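Local coordinates for Ice-binding protein (PDB 5UYT) that probably binds to the surface of ice crystals and checks their growth, as an antifreeze protein built of tandem beta-solenoid domains, at residues 231-235 with 249-255; 239-243 with 414-418; 301-307 with 320-326; 350-354 with 377-381. All coordinates share one frame. Where two conformers were deposited one is given. Residue numbers count along the deposited sequence, not the author numbering.

Interaction 1. Residues 231-235 with 249-255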
loop_
_atom_site.group_PDB
_atom_site.type_symbol
_atom_site.label_atom_id
_atom_site.label_comp_id
_atom_site.label_asym_id
_atom_site.label_seq_id
_atom_site.Cartn_x
_atom_site.Cartn_y
_atom_site.Cartn_z
ATOM N N GLY A 231 -10.706 32.163 -6.055
ATOM C CA GLY A 231 -11.639 32.121 -4.926
ATOM C C GLY A 231 -10.987 32.677 -3.671
ATOM O O GLY A 231 -9.763 32.596 -3.516
ATOM N N ALA A 232 -11.817 33.184 -2.759
ATOM C CA ALA A 232 -11.305 33.816 -1.541
ATOM C C ALA A 232 -10.501 32.818 -0.717
ATOM O O ALA A 232 -10.870 31.659 -0.636
ATOM C CB ALA A 232 -12.455 34.349 -0.709
ATOM N N LEU A 233 -9.423 33.288 -0.084
ATOM C CA LEU A 233 -8.691 32.431 0.857
ATOM C C LEU A 233 -8.848 33.083 2.221
ATOM O O LEU A 233 -8.436 34.232 2.388
ATOM C CB LEU A 233 -7.215 32.302 0.426
ATOM C CG LEU A 233 -6.212 31.729 1.418
ATOM C CD1 LEU A 233 -6.622 30.340 1.917
ATOM C CD2 LEU A 233 -4.810 31.731 0.809
ATOM N N THR A 234 -9.469 32.381 3.178
ATOM C CA THR A 234 -9.791 33.009 4.469
ATOM C C THR A 234 -9.316 32.108 5.583
ATOM O O THR A 234 -9.727 30.947 5.651
ATOM C CB THR A 234 -11.296 33.193 4.643
ATOM O OG1 THR A 234 -11.774 33.997 3.557
ATOM C CG2 THR A 234 -11.561 34.008 5.940
ATOM N N ASN A 235 -8.463 32.633 6.450
ATOM C CA ASN A 235 -8.118 31.919 7.673
ATOM C C ASN A 235 -8.847 32.500 8.878
ATOM O O ASN A 235 -9.088 33.715 8.936
ATOM C CB ASN A 235 -6.607 31.999 7.965
ATOM C CG ASN A 235 -6.224 31.276 9.263
ATOM O OD1 ASN A 235 -6.267 30.017 9.359
ATOM N ND2 ASN A 235 -5.905 32.064 10.312
ATOM N N VAL A 249 -7.481 34.986 -7.568
ATOM C CA VAL A 249 -8.718 35.755 -7.811
ATOM C C VAL A 249 -9.458 35.910 -6.490
ATOM O O VAL A 249 -9.902 34.917 -5.913
ATOM C CB VAL A 249 -9.682 35.104 -8.840
ATOM C CG1 VAL A 249 -10.828 36.080 -9.176
ATOM C CG2 VAL A 249 -8.953 34.685 -10.117
ATOM N N GLY A 250 -9.613 37.162 -6.034
ATOM C CA GLY A 250 -10.256 37.429 -4.753
ATOM C C GLY A 250 -9.240 37.964 -3.742
ATOM O O GLY A 250 -8.234 38.565 -4.127
ATOM N N LEU A 251 -9.542 37.811 -2.462
ATOM C CA LEU A 251 -8.705 38.339 -1.382
ATOM C C LEU A 251 -8.236 37.247 -0.443
ATOM O O LEU A 251 -8.948 36.271 -0.212
ATOM C CB LEU A 251 -9.498 39.361 -0.569
ATOM C CG LEU A 251 -9.940 40.566 -1.408
ATOM C CD1 LEU A 251 -10.893 41.457 -0.619
ATOM C CD2 LEU A 251 -8.722 41.349 -1.881
ATOM N N THR A 252 -7.036 37.418 0.113
ATOM C CA THR A 252 -6.559 36.546 1.181
ATOM C C THR A 252 -6.656 37.314 2.492
ATOM O O THR A 252 -6.120 38.418 2.597
ATOM C CB THR A 252 -5.098 36.113 0.898
ATOM O OG1 THR A 252 -5.078 35.334 -0.315
ATOM C CG2 THR A 252 -4.565 35.280 2.060
ATOM N N THR A 253 -7.389 36.787 3.475
ATOM C CA THR A 253 -7.487 37.479 4.799
ATOM C C THR A 253 -7.327 36.462 5.909
ATOM O O THR A 253 -7.422 35.251 5.681
ATOM C CB THR A 253 -8.851 38.207 5.008
ATOM O OG1 THR A 253 -9.902 37.222 5.065
ATOM C CG2 THR A 253 -9.138 39.187 3.879
ATOM N N GLY A 254 -7.110 36.941 7.124
ATOM C CA GLY A 254 -7.096 36.084 8.288
ATOM C C GLY A 254 -5.753 35.472 8.666
ATOM O O GLY A 254 -5.616 34.941 9.777
ATOM N N PHE A 255 -4.770 35.507 7.749
ATOM C CA PHE A 255 -3.422 35.031 8.094
ATOM C C PHE A 255 -2.624 36.169 8.732
ATOM O O PHE A 255 -2.615 37.289 8.229
ATOM C CB PHE A 255 -2.682 34.538 6.856
ATOM C CG PHE A 255 -3.277 33.287 6.271
ATOM C CD1 PHE A 255 -2.826 32.049 6.703
ATOM C CD2 PHE A 255 -4.329 33.351 5.374
ATOM C CE1 PHE A 255 -3.409 30.855 6.235
ATOM C CE2 PHE A 255 -4.905 32.173 4.871
ATOM C CZ PHE A 255 -4.444 30.909 5.313
HETATM O O HOH W 1 -10.629 36.341 2.091
#

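Interaction 2. Residues 239-243 with 414-418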
loop_
_atom_site.group_PDB
_atom_site.type_symbol
_atom_site.label_atom_id
_atom_site.label_comp_id
_atom_site.label_asym_id
_atom_site.label_seq_id
_atom_site.Cartn_x
_atom_site.Cartn_y
_atom_site.Cartn_z
ATOM N N THR A 239 -3.216 30.278 13.330
ATOM C CA THR A 239 -2.709 29.395 12.283
ATOM C C THR A 239 -1.272 29.763 12.050
ATOM O O THR A 239 -0.932 30.975 12.054
ATOM C CB THR A 239 -3.552 29.609 11.014
ATOM O OG1 THR A 239 -4.796 28.928 11.206
ATOM C CG2 THR A 239 -2.851 29.080 9.763
ATOM N N TYR A 240 -0.426 28.745 11.837
ATOM C CA TYR A 240 0.987 28.993 11.454
ATOM C C TYR A 240 1.285 28.301 10.113
ATOM O O TYR A 240 0.790 27.196 9.867
ATOM C CB TYR A 240 1.939 28.403 12.480
ATOM C CG TYR A 240 1.999 29.290 13.710
ATOM C CD1 TYR A 240 3.026 30.228 13.871
ATOM C CD2 TYR A 240 1.000 29.209 14.683
ATOM C CE1 TYR A 240 3.028 31.077 14.993
ATOM C CE2 TYR A 240 1.000 30.042 15.781
ATOM C CZ TYR A 240 2.022 30.957 15.927
ATOM O OH TYR A 240 1.984 31.735 17.078
ATOM N N VAL A 241 2.037 28.974 9.251
ATOM C CA VAL A 241 2.347 28.431 7.930
ATOM C C VAL A 241 3.837 28.621 7.657
ATOM O O VAL A 241 4.390 29.693 7.978
ATOM C CB VAL A 241 1.543 29.181 6.813
ATOM C CG1 VAL A 241 1.951 28.654 5.424
ATOM C CG2 VAL A 241 0.037 28.969 7.016
ATOM N N THR A 242 4.491 27.598 7.075
ATOM C CA THR A 242 5.799 27.818 6.468
ATOM C C THR A 242 5.569 27.692 4.959
ATOM O O THR A 242 5.069 26.660 4.478
ATOM C CB THR A 242 6.829 26.787 6.945
ATOM O OG1 THR A 242 6.939 26.906 8.373
ATOM C CG2 THR A 242 8.201 27.056 6.283
ATOM N N GLY A 243 5.882 28.768 4.261
ATOM C CA GLY A 243 5.681 28.907 2.807
ATOM C C GLY A 243 4.684 30.018 2.542
ATOM O O GLY A 243 4.256 30.711 3.479
ATOM N N ILE A 414 -4.867 26.031 11.856
ATOM C CA ILE A 414 -4.077 24.917 11.275
ATOM C C ILE A 414 -2.575 25.207 11.377
ATOM O O ILE A 414 -2.167 26.338 11.700
ATOM C CB ILE A 414 -4.459 24.630 9.800
ATOM C CG1 ILE A 414 -3.962 25.737 8.850
ATOM C CG2 ILE A 414 -5.984 24.429 9.637
ATOM C CD1 ILE A 414 -4.131 25.312 7.369
ATOM N N ASN A 415 -1.768 24.175 11.118
ATOM C CA ASN A 415 -0.317 24.335 11.040
ATOM C C ASN A 415 0.132 23.652 9.759
ATOM O O ASN A 415 -0.005 22.429 9.625
ATOM C CB ASN A 415 0.370 23.773 12.278
ATOM C CG ASN A 415 1.844 24.170 12.350
ATOM O OD1 ASN A 415 2.327 24.767 13.354
ATOM N ND2 ASN A 415 2.547 23.865 11.317
ATOM N N ALA A 416 0.603 24.437 8.794
ATOM C CA ALA A 416 0.854 23.853 7.474
ATOM C C ALA A 416 2.253 24.245 7.050
ATOM O O ALA A 416 2.587 25.439 7.046
ATOM C CB ALA A 416 -0.182 24.375 6.462
ATOM N N GLN A 417 3.066 23.253 6.687
ATOM C CA GLN A 417 4.463 23.486 6.387
ATOM C C GLN A 417 4.855 22.831 5.090
ATOM O O GLN A 417 4.733 21.622 4.938
ATOM C CB GLN A 417 5.374 22.955 7.534
ATOM C CG GLN A 417 5.111 23.702 8.872
ATOM C CD GLN A 417 5.880 23.136 10.059
ATOM O OE1 GLN A 417 5.307 22.963 11.173
ATOM N NE2 GLN A 417 7.141 22.887 9.869
ATOM N N MET A 418 5.291 23.643 4.129
ATOM C CA MET A 418 5.689 23.106 2.829
ATOM C C MET A 418 6.851 22.130 2.947
ATOM O O MET A 418 7.707 22.242 3.845
ATOM C CB MET A 418 6.067 24.250 1.877
ATOM C CG MET A 418 7.283 25.046 2.289
ATOM S SD MET A 418 7.663 26.312 1.028
ATOM C CE MET A 418 9.070 27.106 1.772
HETATM O O HOH W 2 8.728 24.756 8.667
#

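Interaction 3. Residues 301-307 with 320-326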
loop_
_atom_site.group_PDB
_atom_site.type_symbol
_atom_site.label_atom_id
_atom_site.label_comp_id
_atom_site.label_asym_id
_atom_site.label_seq_id
_atom_site.Cartn_x
_atom_site.Cartn_y
_atom_site.Cartn_z
ATOM N N PHE A 301 -11.801 4.087 2.185
ATOM C CA PHE A 301 -10.357 4.416 2.175
ATOM C C PHE A 301 -9.870 4.698 3.608
ATOM O O PHE A 301 -10.604 5.236 4.430
ATOM C CB PHE A 301 -10.165 5.654 1.255
ATOM C CG PHE A 301 -8.741 6.045 0.993
ATOM C CD1 PHE A 301 -7.863 5.212 0.260
ATOM C CD2 PHE A 301 -8.282 7.299 1.413
ATOM C CE1 PHE A 301 -6.537 5.648 0.006
ATOM C CE2 PHE A 301 -6.980 7.739 1.145
ATOM C CZ PHE A 301 -6.103 6.907 0.448
ATOM N N GLY A 302 -8.623 4.344 3.889
ATOM C CA GLY A 302 -8.097 4.432 5.258
ATOM C C GLY A 302 -8.203 3.074 5.919
ATOM O O GLY A 302 -7.902 2.038 5.317
ATOM N N GLN A 303 -8.618 3.084 7.172
ATOM C CA GLN A 303 -8.779 1.851 7.954
ATOM C C GLN A 303 -7.506 1.023 7.917
ATOM O O GLN A 303 -7.569 -0.211 7.791
ATOM C CB GLN A 303 -9.953 1.016 7.424
ATOM C CG GLN A 303 -11.282 1.752 7.424
ATOM C CD GLN A 303 -12.394 0.786 7.112
ATOM O OE1 GLN A 303 -12.823 0.046 7.974
ATOM N NE2 GLN A 303 -12.799 0.721 5.857
ATOM N N ASN A 304 -6.369 1.707 8.032
ATOM C CA ASN A 304 -5.052 1.080 8.095
ATOM C C ASN A 304 -4.602 0.432 6.774
ATOM O O ASN A 304 -3.763 -0.486 6.766
ATOM C CB ASN A 304 -4.983 0.119 9.306
ATOM C CG ASN A 304 -5.580 0.743 10.554
ATOM O OD1 ASN A 304 -6.541 0.232 11.132
ATOM N ND2 ASN A 304 -5.055 1.864 10.943
ATOM N N LEU A 305 -5.126 0.940 5.660
ATOM C CA LEU A 305 -4.666 0.561 4.339
ATOM C C LEU A 305 -3.201 0.972 4.234
ATOM O O LEU A 305 -2.807 2.049 4.730
ATOM C CB LEU A 305 -5.457 1.347 3.272
ATOM C CG LEU A 305 -5.249 1.144 1.766
ATOM C CD1 LEU A 305 -5.540 -0.296 1.327
ATOM C CD2 LEU A 305 -6.157 2.141 1.016
ATOM N N VAL A 306 -2.403 0.125 3.593
ATOM C CA VAL A 306 -1.016 0.459 3.286
ATOM C C VAL A 306 -0.872 0.436 1.766
ATOM O O VAL A 306 -1.302 -0.541 1.104
ATOM C CB VAL A 306 -0.039 -0.568 3.920
ATOM C CG1 VAL A 306 1.421 -0.212 3.626
ATOM C CG2 VAL A 306 -0.262 -0.656 5.426
ATOM N N LEU A 307 -0.237 1.485 1.231
ATOM C CA LEU A 307 0.035 1.618 -0.193
ATOM C C LEU A 307 1.555 1.623 -0.450
ATOM O O LEU A 307 2.357 1.817 0.478
ATOM C CB LEU A 307 -0.623 2.898 -0.740
ATOM C CG LEU A 307 -2.162 2.982 -0.563
ATOM C CD1 LEU A 307 -2.696 4.302 -1.168
ATOM C CD2 LEU A 307 -2.883 1.766 -1.168
ATOM N N LEU A 320 -11.394 9.467 3.762
ATOM C CA LEU A 320 -10.284 8.886 4.528
ATOM C C LEU A 320 -10.757 8.706 5.970
ATOM O O LEU A 320 -10.971 9.701 6.706
ATOM C CB LEU A 320 -9.051 9.804 4.480
ATOM C CG LEU A 320 -7.888 9.376 5.401
ATOM C CD1 LEU A 320 -7.366 8.005 4.989
ATOM C CD2 LEU A 320 -6.723 10.385 5.392
ATOM N N ASN A 321 -10.945 7.442 6.371
ATOM C CA ASN A 321 -11.349 7.125 7.744
ATOM C C ASN A 321 -10.107 6.621 8.440
ATOM O O ASN A 321 -9.570 5.550 8.058
ATOM C CB ASN A 321 -12.444 6.033 7.797
ATOM C CG ASN A 321 -12.984 5.796 9.229
ATOM O OD1 ASN A 321 -12.272 5.948 10.241
ATOM N ND2 ASN A 321 -14.276 5.428 9.324
ATOM N N GLY A 322 -9.623 7.376 9.424
ATOM C CA GLY A 322 -8.475 6.898 10.165
ATOM C C GLY A 322 -7.225 7.021 9.302
ATOM O O GLY A 322 -7.017 8.039 8.648
ATOM N N LYS A 323 -6.427 5.955 9.302
ATOM C CA LYS A 323 -5.081 6.035 8.763
ATOM C C LYS A 323 -4.901 5.360 7.413
ATOM O O LYS A 323 -5.396 4.236 7.203
ATOM C CB LYS A 323 -4.125 5.350 9.749
ATOM C CG LYS A 323 -2.653 5.374 9.280
ATOM C CD LYS A 323 -1.634 4.917 10.314
ATOM C CE LYS A 323 -1.860 3.498 10.779
ATOM N NZ LYS A 323 -0.750 3.041 11.690
ATOM N N VAL A 324 -4.159 6.037 6.536
ATOM C CA VAL A 324 -3.545 5.397 5.366
ATOM C C VAL A 324 -2.026 5.567 5.499
ATOM O O VAL A 324 -1.559 6.638 5.876
ATOM C CB VAL A 324 -4.102 5.971 4.029
ATOM C CG1 VAL A 324 -3.799 7.466 3.874
ATOM C CG2 VAL A 324 -3.601 5.163 2.826
ATOM N N THR A 325 -1.275 4.507 5.166
ATOM C CA THR A 325 0.178 4.534 5.234
ATOM C C THR A 325 0.775 4.359 3.853
ATOM O O THR A 325 0.257 3.556 3.027
ATOM C CB THR A 325 0.674 3.412 6.155
ATOM O OG1 THR A 325 0.164 3.610 7.481
ATOM C CG2 THR A 325 2.224 3.350 6.175
ATOM N N LEU A 326 1.819 5.151 3.585
ATOM C CA LEU A 326 2.561 5.090 2.324
ATOM C C LEU A 326 3.937 4.498 2.599
ATOM O O LEU A 326 4.710 5.043 3.368
ATOM C CB LEU A 326 2.629 6.496 1.681
ATOM C CG LEU A 326 1.220 7.128 1.567
ATOM C CD1 LEU A 326 1.409 8.554 1.038
ATOM C CD2 LEU A 326 0.300 6.312 0.621
HETATM O O HOH W 3 -2.000 2.043 7.530
#

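Interaction 4. Residues 350-354 with 377-381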
loop_
_atom_site.group_PDB
_atom_site.type_symbol
_atom_site.label_atom_id
_atom_site.label_comp_id
_atom_site.label_asym_id
_atom_site.label_seq_id
_atom_site.Cartn_x
_atom_site.Cartn_y
_atom_site.Cartn_z
ATOM N N ALA A 350 -8.083 11.754 11.247
ATOM C CA ALA A 350 -7.553 10.941 10.138
ATOM C C ALA A 350 -6.047 11.227 9.980
ATOM O O ALA A 350 -5.547 12.250 10.470
ATOM C CB ALA A 350 -8.312 11.221 8.828
ATOM N N SER A 351 -5.319 10.330 9.295
ATOM C CA SER A 351 -3.886 10.536 9.164
ATOM C C SER A 351 -3.348 9.905 7.911
ATOM O O SER A 351 -3.900 8.907 7.413
ATOM C CB SER A 351 -3.090 10.050 10.420
ATOM O OG SER A 351 -3.262 8.641 10.670
ATOM N N VAL A 352 -2.267 10.498 7.428
ATOM C CA VAL A 352 -1.446 9.919 6.362
ATOM C C VAL A 352 -0.100 9.675 7.027
ATOM O O VAL A 352 0.515 10.619 7.542
ATOM C CB VAL A 352 -1.297 10.904 5.179
ATOM C CG1 VAL A 352 -0.391 10.319 4.080
ATOM C CG2 VAL A 352 -2.686 11.292 4.637
ATOM N N GLU A 353 0.374 8.418 7.046
ATOM C CA GLU A 353 1.666 8.138 7.637
ATOM C C GLU A 353 2.625 7.596 6.591
ATOM O O GLU A 353 2.191 7.023 5.595
ATOM C CB GLU A 353 1.517 7.164 8.827
ATOM C CG GLU A 353 0.572 7.747 9.892
ATOM C CD GLU A 353 1.101 8.965 10.656
ATOM O OE1 GLU A 353 2.331 9.224 10.623
ATOM O OE2 GLU A 353 0.268 9.662 11.340
ATOM N N LEU A 354 3.910 7.832 6.818
ATOM C CA LEU A 354 4.945 7.474 5.854
ATOM C C LEU A 354 5.905 6.511 6.534
ATOM O O LEU A 354 6.357 6.761 7.686
ATOM C CB LEU A 354 5.697 8.744 5.417
ATOM C CG LEU A 354 4.793 9.865 4.872
ATOM C CD1 LEU A 354 5.597 11.100 4.468
ATOM C CD2 LEU A 354 3.968 9.427 3.679
ATOM N N THR A 377 -6.859 16.234 11.601
ATOM C CA THR A 377 -6.254 15.354 10.573
ATOM C C THR A 377 -4.767 15.691 10.379
ATOM O O THR A 377 -4.388 16.855 10.452
ATOM C CB THR A 377 -7.043 15.477 9.277
ATOM O OG1 THR A 377 -8.338 14.872 9.516
ATOM C CG2 THR A 377 -6.317 14.796 8.111
ATOM N N LYS A 378 -3.942 14.657 10.229
ATOM C CA LYS A 378 -2.508 14.829 9.989
ATOM C C LYS A 378 -2.304 14.431 8.539
ATOM O O LYS A 378 -2.237 13.222 8.209
ATOM C CB LYS A 378 -1.655 13.972 10.952
ATOM C CG LYS A 378 -1.812 14.433 12.403
ATOM C CD LYS A 378 -0.955 13.629 13.371
ATOM C CE LYS A 378 -0.971 14.333 14.736
ATOM N NZ LYS A 378 -0.254 13.469 15.702
ATOM N N PHE A 379 -2.231 15.432 7.670
ATOM C CA PHE A 379 -2.196 15.172 6.231
ATOM C C PHE A 379 -0.781 15.378 5.701
ATOM O O PHE A 379 -0.035 16.235 6.226
ATOM C CB PHE A 379 -3.219 16.057 5.451
ATOM C CG PHE A 379 -3.791 15.361 4.212
ATOM C CD1 PHE A 379 -4.802 14.412 4.363
ATOM C CD2 PHE A 379 -3.276 15.604 2.938
ATOM C CE1 PHE A 379 -5.317 13.702 3.266
ATOM C CE2 PHE A 379 -3.781 14.900 1.834
ATOM C CZ PHE A 379 -4.789 13.960 1.999
ATOM N N LYS A 380 -0.401 14.600 4.680
ATOM C CA LYS A 380 0.958 14.683 4.116
ATOM C C LYS A 380 0.877 14.634 2.600
ATOM O O LYS A 380 0.070 13.886 2.039
ATOM C CB LYS A 380 1.863 13.557 4.655
ATOM C CG LYS A 380 2.059 13.708 6.179
ATOM C CD LYS A 380 3.062 12.747 6.790
ATOM C CE LYS A 380 3.096 12.867 8.328
ATOM N NZ LYS A 380 1.732 12.693 8.960
ATOM N N GLY A 381 1.718 15.433 1.966
ATOM C CA GLY A 381 1.826 15.452 0.502
ATOM C C GLY A 381 1.239 16.726 -0.081
ATOM O O GLY A 381 0.778 17.595 0.671
#

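Interaction 1. Residues 231-235 with 249-255
Five hydrogen bonds join 231-235 to 249-255, four of them backbone to backbone. Gly231 N donates to Val249 O (2.9 Å) and Leu233 N to Leu251 O (3.0 Å); Leu233 O accepts from Thr253 N (3.0 Å), and Asn235 N donates to Thr253 O (2.9 Å). From Leu233 on, the bonds form the parallel ladder by which successive coils of a right-handed beta-helix stack, the Gly231 bond preceding it in the loop; strand 252-253 edges its sheet beside 233-236. Leu251 O also accepts a hydrogen bond from water 1 (2.9 Å), which lies 3.0 Å from Thr234 OG1 and 3.2 Å from Thr253 OG1, so both outward threonine hydroxyls are solvated. Asn235 turns into the stack: its ND2 donates to Gly254 O (2.9 Å), while its OD1 accepts from the hydroxyls of Thr239 and Thr411. Asn235 CB sits 3.5 Å from the centroid of the Phe255 ring, a CH-pi contact, and Leu233 CG approaches Phe255 CE2 at 3.7 Å on the inward face.

Interaction 2. Residues 239-243 with 414-418
This is an in-register parallel strand pairing in a face of the second ice-binding-like domain, where strand 240-242, near the start of that domain, lies against strand 415-417, some 170 residues later. The two axes run 4.7 Å apart and only 3° from parallel. Tyr240 faces Asn415, Val241 faces Ala416 and Thr242 faces Gln417. Four backbone hydrogen bonds of 2.9 to 3.0 Å form the ladder: Tyr240 N to Ile414 O, Ala416 N to Tyr240 O, Thr242 N to Ala416 O, and Met418 N to Thr242 O. A side chain adds a fifth at the start, where Ile414 N donates to Thr239 OG1 (3.0 Å); that hydroxyl is also bonded to Asn235 OD1. Val241 and Ala416 look inward, where both touch Thr225 of strand 224-228. Tyr240, Thr242, Asn415 and Gln417 make the opposite face, where Asn415 ND2 donates to Gln417 OE1 (2.9 Å) and water 2 lies 2.8 Å from Thr242 OG1, with a weak bond from Gln417 NE2 (2.7 Å). At the end of the pair Met418 SD rests 3.7 Å from Gly243 CA, a place where a CB would be crowded. Such a union of early and late strands is characteristic of the discontinuous beta-solenoid of ice-binding proteins, in which a C-terminal coil stacks against an N-terminal one.

Interaction 3. Residues 301-307 with 320-326
Phe301, Leu307, Leu320, Val324 and Leu326 pack inward between two successive coils of the beta-solenoid. Phe301 CD2 meets Leu320 CD1 at 3.8 Å and Phe301 CZ meets Val324 CG2 at 3.9 Å; farther along, Leu307 CB lies 3.8 Å from Leu326 CD2. Trp365 and Leu314 close over Phe301 from other strands. Outside this core runs the backbone. Asn321 N donates to Phe301 O (3.0 Å) and Gln303 N to Asn321 O (2.8 Å). A type I' turn from Gly302 to Leu305 then shifts the chain, so that Asn304 N reaches Lys323 O (2.8 Å) before the parallel ladder resumes with Thr325 N to Leu305 O (2.9 Å) and Leu307 N to Thr325 O (2.8 Å). Gly302 is required here, since a CB would clash with Asn321 O. On the outer face Val306 sits beside Thr325, and the Lys323 chain passes Asn304, with CE 3.6 Å from Asn304 ND2. Water 3 donates to Leu305 O at 2.9 Å and lies 2.7 Å from Thr325 OG1.

Interaction 4. Residues 350-354 with 377-381
Val352 lays its CG2 over one face of the Phe379 ring, 4.0 Å from the ring centroid and 23° off the normal, a CH-pi contact whose closest pair is Val352 CG2 and Phe379 CD1 at 3.8 Å. Trp365 meets the same ring, with the planes at about 45°, and Leu326 touches Val352, so the pair belongs to the buried interior. The backbones join at a single bridge, Ser351 with Lys378: Lys378 N donates to Ala350 O (2.9 Å) and Val352 N to Lys378 O (2.8 Å). Beyond it the strands part, their axes crossing at 53°. In this beta-solenoid the neighbouring coils separate here: 377-381 turns a corner at Gly381 into another face, while strand 351-355 stays paired with 323-327. Lys380 spans the widening gap. Its NZ donates to Val352 O (2.8 Å), the carbonyl that the ladder no longer reaches, and forms a long salt bridge with Glu353 OE1 at 3.9 Å. The aliphatic part of the same lysine covers apolar surface, its CD lying 3.8 Å from Leu354 CD1. At the other end, Ala350 CB packs 3.7 Å from Thr377 OG1, a hydroxyl bonded to Asn374 O.

In the fold
All four contacts stack coils within one solenoid domain. Interaction 3 is the most buried and nearest the chain's centre; interaction 1, whose centre is about 36 Å from the centre of the chain, is more exposed and adds to its backbone bonds a water shared by two threonines and an asparagine side chain. Interactions 3 and 4 hold neighbouring strands, 323-327 and 351-355, and touch at Leu326 N and Glu353 O (2.8 Å). Interactions 1 and 2 interleave along the chain, strand 233-236 being followed by 240-242, and meet at Phe255, whose CE1 lies 4.0 Å from Thr239 CG2. Interaction 2 keeps its strands nearly parallel, whereas those of interaction 4 diverge and a lysine bridges the gap.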